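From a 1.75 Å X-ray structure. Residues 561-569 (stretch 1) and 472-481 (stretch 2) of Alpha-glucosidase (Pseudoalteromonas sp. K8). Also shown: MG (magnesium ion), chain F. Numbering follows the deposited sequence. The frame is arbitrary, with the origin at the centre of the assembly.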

# COMPACT_ATOMS: atom_id res chain seq x y z
N ASP A 561 -12.44 14.59 -5.50
CA ASP A 561 -12.14 15.80 -4.74
C ASP A 561 -11.44 15.36 -3.46
O ASP A 561 -11.51 14.19 -3.08
CB ASP A 561 -13.41 16.59 -4.44
CG ASP A 561 -13.14 18.00 -3.95
OD1 ASP A 561 -14.11 18.65 -3.53
OD2 ASP A 561 -11.96 18.44 -3.98
N GLY A 562 -10.76 16.30 -2.81
CA GLY A 562 -10.10 15.96 -1.57
C GLY A 562 -9.01 16.95 -1.24
O GLY A 562 -8.63 17.80 -2.04
N ALA A 563 -8.51 16.82 -0.01
CA ALA A 563 -7.40 17.63 0.48
C ALA A 563 -6.68 16.80 1.53
O ALA A 563 -7.34 16.16 2.36
CB ALA A 563 -7.88 18.96 1.07
N VAL A 564 -5.35 16.81 1.50
CA VAL A 564 -4.60 15.90 2.36
C VAL A 564 -4.92 16.18 3.82
O VAL A 564 -4.85 17.32 4.28
CB VAL A 564 -3.09 16.03 2.10
CG1 VAL A 564 -2.34 14.98 2.95
CG2 VAL A 564 -2.77 15.90 0.62
N GLY A 565 -5.27 15.12 4.55
CA GLY A 565 -5.55 15.28 5.97
C GLY A 565 -6.88 15.93 6.28
O GLY A 565 -7.14 16.24 7.45
N ASP A 566 -7.72 16.16 5.27
CA ASP A 566 -9.04 16.75 5.47
C ASP A 566 -10.16 15.88 4.92
O ASP A 566 -11.09 15.55 5.67
CB ASP A 566 -9.11 18.15 4.82
CG ASP A 566 -8.29 19.18 5.57
OD1 ASP A 566 -7.86 18.90 6.72
OD2 ASP A 566 -8.07 20.28 5.00
N PHE A 567 -10.11 15.49 3.65
CA PHE A 567 -11.19 14.65 3.12
C PHE A 567 -10.78 14.06 1.78
O PHE A 567 -9.82 14.52 1.15
CB PHE A 567 -12.50 15.44 2.95
CG PHE A 567 -12.51 16.40 1.78
CD1 PHE A 567 -11.86 17.63 1.87
CD2 PHE A 567 -13.19 16.09 0.61
CE1 PHE A 567 -11.87 18.54 0.80
CE2 PHE A 567 -13.21 16.98 -0.47
CZ PHE A 567 -12.55 18.21 -0.37
N ILE A 568 -11.53 13.05 1.34
CA ILE A 568 -11.38 12.50 0.00
C ILE A 568 -12.71 11.91 -0.43
O ILE A 568 -13.48 11.39 0.39
CB ILE A 568 -10.24 11.44 -0.08
CG1 ILE A 568 -10.15 10.88 -1.51
CG2 ILE A 568 -10.47 10.33 0.93
CD1 ILE A 568 -8.78 10.71 -2.04
N VAL A 569 -13.00 12.02 -1.74
CA VAL A 569 -14.18 11.44 -2.37
C VAL A 569 -13.72 10.59 -3.55
O VAL A 569 -13.05 11.10 -4.45
CB VAL A 569 -15.16 12.52 -2.86
CG1 VAL A 569 -16.42 11.86 -3.43
CG2 VAL A 569 -15.50 13.48 -1.73
MG MG F . -7.59 17.90 8.52
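Stretch 2, residues 472-481: PEHISMLAFT

Stretch 2 packs a short helix, including residues 474-478, and the type I turn from Leu478 to Thr481 against a tight hairpin in stretch 1. There the strand at Gly562 and Ala563 reverses through Val564, Gly565 and Asp566 into the strand that begins at Phe567; the reversal is held by Ala563 N to Phe567 O (2.9 Å) and Asp566 N to Ala563 O (2.9 Å). Stretch 2 runs from the tip of the hairpin toward its strands, Glu473 lying by Gly565, Ser476 by the turn, and Phe480 by Gly562 and Ile568. The nearest CA atoms across the contact are those of Gly565 and Met477, 4.5 Å apart, and the contact buries 479 Å² in all.

This close approach depends on the bare backbone of Gly565. Its positive phi favours glycine, and a CB here would lie 2.7 Å from Met477 CE. In the space left open, Met477 SD reaches to 3.6 Å from Gly565 CA, while Gly565 N donates a nearly straight hydrogen bond to Ser476 O (3.0 Å), pinning the tip of the hairpin to the helix. The CA-to-CB bond of Ser476 points toward the hairpin, its CB 3.6 Å from Phe567 N; its hydroxyl lies against the turn, with OG 3.2 Å from Asp566 N at too poor an angle for a hydrogen bond, and donates to Glu473 O instead (OG to O, 2.9 Å).

The largest bump is Phe480, whose ring lies across the paired strands, in the hollow flanked by the side chains of Val564 and Ile568. Val564 N lies over one face and Phe567 O at the edge, 3.6 Å from Phe480 CE2. Gly562 leaves room for the ring tip: a CB there would come within 2.9 Å of Phe480 CZ. Ile568 CD1 meets Phe480 CZ at 3.5 Å and also touches Ala479 CB at 3.9 Å, and Val564 CG2 packs on Phe480 CB at 3.6 Å.

At the tip of the hairpin, Gly565 O and Asp566 OD1 bind the magnesium ion at 2.0 and 2.1 Å. Stretch 2 joins indirectly: water 1, a ligand of the metal, donates to Glu473 OE1 (water O to OE1, 2.6 Å).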

# COMPACT_ATOMS: atom_id res chain seq x y z
N PRO A 472 -9.26 10.90 13.89
CA PRO A 472 -10.21 11.13 12.80
C PRO A 472 -9.58 11.45 11.45
O PRO A 472 -10.11 11.02 10.42
CB PRO A 472 -11.03 12.31 13.32
CG PRO A 472 -11.05 12.06 14.81
CD PRO A 472 -9.69 11.54 15.15
N GLU A 473 -8.44 12.15 11.42
CA GLU A 473 -7.83 12.53 10.14
C GLU A 473 -7.09 11.38 9.45
O GLU A 473 -6.61 11.56 8.32
CB GLU A 473 -6.86 13.70 10.35
CG GLU A 473 -5.59 13.29 11.08
CD GLU A 473 -4.64 14.45 11.33
OE1 GLU A 473 -4.99 15.61 11.00
OE2 GLU A 473 -3.54 14.19 11.86
N HIS A 474 -6.99 10.22 10.09
CA HIS A 474 -6.07 9.19 9.61
C HIS A 474 -6.39 8.74 8.18
O HIS A 474 -5.49 8.63 7.34
CB HIS A 474 -6.09 7.99 10.57
CG HIS A 474 -5.04 6.96 10.27
ND1 HIS A 474 -3.69 7.27 10.22
CD2 HIS A 474 -5.15 5.64 10.00
CE1 HIS A 474 -3.01 6.17 9.93
NE2 HIS A 474 -3.87 5.17 9.79
N ILE A 475 -7.66 8.44 7.89
CA ILE A 475 -7.99 7.96 6.55
C ILE A 475 -7.63 9.01 5.50
O ILE A 475 -7.06 8.70 4.45
CB ILE A 475 -9.47 7.55 6.44
CG1 ILE A 475 -9.84 6.53 7.52
CG2 ILE A 475 -9.76 7.01 5.03
CD1 ILE A 475 -8.97 5.27 7.51
N SER A 476 -7.97 10.28 5.77
CA SER A 476 -7.67 11.32 4.79
C SER A 476 -6.18 11.62 4.70
O SER A 476 -5.76 12.29 3.75
CB SER A 476 -8.46 12.59 5.12
OG SER A 476 -8.00 13.16 6.34
N MET A 477 -5.38 11.14 5.66
CA MET A 477 -3.93 11.13 5.48
C MET A 477 -3.49 9.97 4.60
O MET A 477 -2.76 10.16 3.62
CB MET A 477 -3.23 11.05 6.84
CG MET A 477 -3.40 12.28 7.71
SD MET A 477 -2.51 13.69 7.01
CE MET A 477 -2.77 14.89 8.34
N LEU A 478 -3.93 8.75 4.95
CA LEU A 478 -3.56 7.57 4.18
C LEU A 478 -3.82 7.76 2.69
O LEU A 478 -3.00 7.36 1.85
CB LEU A 478 -4.34 6.34 4.67
CG LEU A 478 -4.00 5.77 6.05
CD1 LEU A 478 -4.95 4.61 6.38
CD2 LEU A 478 -2.54 5.32 6.12
N ALA A 479 -4.96 8.36 2.35
CA ALA A 479 -5.38 8.43 0.96
C ALA A 479 -4.38 9.17 0.08
O ALA A 479 -4.33 8.93 -1.13
CB ALA A 479 -6.75 9.11 0.85
N PHE A 480 -3.59 10.08 0.65
CA PHE A 480 -2.65 10.87 -0.14
C PHE A 480 -1.20 10.56 0.21
O PHE A 480 -0.28 11.27 -0.23
CB PHE A 480 -2.92 12.37 0.04
CG PHE A 480 -4.31 12.78 -0.36
CD1 PHE A 480 -4.60 13.10 -1.68
CD2 PHE A 480 -5.33 12.85 0.59
CE1 PHE A 480 -5.88 13.48 -2.05
CE2 PHE A 480 -6.62 13.23 0.23
CZ PHE A 480 -6.90 13.55 -1.09
N THR A 481 -0.97 9.51 0.99
CA THR A 481 0.38 9.12 1.33
C THR A 481 0.53 7.62 1.07
O THR A 481 0.85 7.21 -0.05
CB THR A 481 0.69 9.48 2.79
OG1 THR A 481 -0.30 8.89 3.66
CG2 THR A 481 0.66 11.01 3.00
O HOH W 1 -7.11 17.02 10.28
O HOH W 2 -8.10 19.60 9.62
O HOH W 3 -5.61 18.54 8.41